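Local coordinates for C-type lectin domain family 4 member F (Mus musculus, PDB 6JJJ), which acts as a Kupffer cell C-type lectin receptor that binds galactose and fucose, recognises glycolipids and may take part in endocytosis, at the interface of chains A and B. Numbering follows the deposited sequence. Chains: chain A/B, C-type lectin domain family 4 member F.

The interface of chains A and B. Residues chain A 10-11, 14, 17; chain B 10, 13-14, 17.
Parallel packing of two N-terminal neck helices, 9-25 of each chain, forms this contact, an example of a coiled-coil-like stalk lined by polar residues. A:Gln14 is the wedge. Its CG stands anti to the backbone N (chi1 -177°) and the chain runs on extended, carrying the amide between B:Gln10 and B:Glu13, with B:Gln17 against CG, nearer the backbone. The amide end, CD and OE1, lies across CB and CG of B:Glu13 at an oblique angle, CD 3.3 Å from CG. On the other flank B:Gln10 slides past in the opposite direction, its CG 3.4 Å from A:Gln14 NE2.

B:Gln17, likewise extended from CG, crosses A:Gln14 obliquely and reaches its backbone instead: NE2 donates to the main-chain carbonyl O of A:Gln14 at 3.1 Å, in the carbonyl plane and on a lone pair, though bent at the hydrogen (136°). The same amide is met from its own helix, because B:Gln14 NE2 donates to B:Gln17 OE1 at 3.2 Å, nearly along the C=O axis. The two bonds would hold its rotation, if the amide is modelled the right way round. A:Gln17 meets it at about a right angle, with the modelled OE1 atoms of A:Gln17 and B:Gln17 2.5 Å apart, a clash of two acceptors that, at 2.79 Å resolution, carries no weight. Toward the N-terminal end of the helices, B:Gln10 bends at chi2 (94°) and crosses A:Gln10 at about a right angle; its NE2 is modelled too close to the A:Gln10 backbone for a hydrogen bond to be read there.

Sequence-identical glutamines therefore play unequal parts, consistent with an interface that is not an exact two-fold. By pairing the stalk helices, the patch probably helps build the Clec4f trimer, keeping the galactose- and fucose-binding lectin domains side by side.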
loop_
_atom_site.group_PDB
_atom_site.type_symbol
_atom_site.label_atom_id
_atom_site.label_comp_id
_atom_site.label_asym_id
_atom_site.label_seq_id
_atom_site.Cartn_x
_atom_site.Cartn_y
_atom_site.Cartn_z
ATOM N N GLN A 10 17.911 10.266 -4.381
ATOM C CA GLN A 10 16.507 10.308 -4.773
ATOM C C GLN A 10 16.176 9.134 -5.685
ATOM O O GLN A 10 15.136 8.484 -5.530
ATOM C CB GLN A 10 16.196 11.638 -5.463
ATOM C CG GLN A 10 16.516 12.852 -4.611
ATOM C CD GLN A 10 15.694 12.910 -3.336
ATOM O OE1 GLN A 10 14.465 12.931 -3.376
ATOM N NE2 GLN A 10 16.374 12.926 -2.196
ATOM N N LYS A 11 17.056 8.849 -6.649
ATOM C CA LYS A 11 16.864 7.692 -7.518
ATOM C C LYS A 11 17.009 6.394 -6.735
ATOM O O LYS A 11 16.251 5.441 -6.948
ATOM C CB LYS A 11 17.881 7.730 -8.660
ATOM C CG LYS A 11 17.645 6.719 -9.769
ATOM C CD LYS A 11 18.583 6.981 -10.945
ATOM C CE LYS A 11 18.349 5.988 -12.075
ATOM N NZ LYS A 11 17.074 6.264 -12.793
ATOM N N GLN A 14 13.958 6.094 -4.485
ATOM C CA GLN A 14 12.796 5.822 -5.322
ATOM C C GLN A 14 12.721 4.351 -5.704
ATOM O O GLN A 14 11.632 3.763 -5.706
ATOM C CB GLN A 14 12.852 6.720 -6.556
ATOM C CG GLN A 14 11.674 6.621 -7.507
ATOM C CD GLN A 14 11.700 7.712 -8.572
ATOM O OE1 GLN A 14 12.211 7.517 -9.674
ATOM N NE2 GLN A 14 11.143 8.869 -8.239
ATOM N N GLN A 17 11.660 2.437 -2.661
ATOM C CA GLN A 17 10.307 2.781 -2.505
ATOM C C GLN A 17 9.505 1.879 -3.399
ATOM O O GLN A 17 8.640 1.162 -2.988
ATOM C CB GLN A 17 10.093 4.194 -2.955
ATOM C CG GLN A 17 10.184 5.196 -1.852
ATOM C CD GLN A 17 9.441 6.447 -2.190
ATOM O OE1 GLN A 17 9.020 6.645 -3.321
ATOM N NE2 GLN A 17 9.271 7.298 -1.212
ATOM N N GLN B 10 12.500 11.853 -12.282
ATOM C CA GLN B 10 12.109 11.554 -10.989
ATOM C C GLN B 10 10.703 12.025 -11.003
ATOM O O GLN B 10 9.761 11.265 -11.040
ATOM C CB GLN B 10 12.898 12.352 -9.988
ATOM C CG GLN B 10 13.000 11.696 -8.640
ATOM C CD GLN B 10 14.265 10.894 -8.535
ATOM O OE1 GLN B 10 14.818 10.481 -9.550
ATOM N NE2 GLN B 10 14.737 10.668 -7.309
ATOM N N GLU B 13 8.335 9.780 -12.371
ATOM C CA GLU B 13 8.145 8.560 -11.595
ATOM C C GLU B 13 7.415 8.864 -10.296
ATOM O O GLU B 13 6.508 8.123 -9.894
ATOM C CB GLU B 13 9.496 7.907 -11.310
ATOM C CG GLU B 13 9.410 6.541 -10.647
ATOM C CD GLU B 13 8.888 5.466 -11.586
ATOM O OE1 GLU B 13 9.058 5.614 -12.815
ATOM O OE2 GLU B 13 8.310 4.474 -11.096
ATOM N N GLN B 14 7.789 9.958 -9.629
ATOM C CA GLN B 14 7.106 10.348 -8.401
ATOM C C GLN B 14 5.605 10.490 -8.622
ATOM O O GLN B 14 4.805 10.202 -7.725
ATOM C CB GLN B 14 7.711 11.644 -7.861
ATOM C CG GLN B 14 7.546 11.853 -6.367
ATOM C CD GLN B 14 8.838 11.579 -5.609
ATOM O OE1 GLN B 14 9.473 12.500 -5.093
ATOM N NE2 GLN B 14 9.238 10.311 -5.552
ATOM N N GLN B 17 4.392 6.846 -9.056
ATOM C CA GLN B 17 4.592 6.280 -7.726
ATOM C C GLN B 17 3.516 6.754 -6.762
ATOM O O GLN B 17 3.109 6.005 -5.868
ATOM C CB GLN B 17 5.990 6.666 -7.237
ATOM C CG GLN B 17 6.568 5.794 -6.142
ATOM C CD GLN B 17 8.050 6.064 -5.915
ATOM O OE1 GLN B 17 8.467 7.210 -5.727
ATOM N NE2 GLN B 17 8.855 5.007 -5.954
#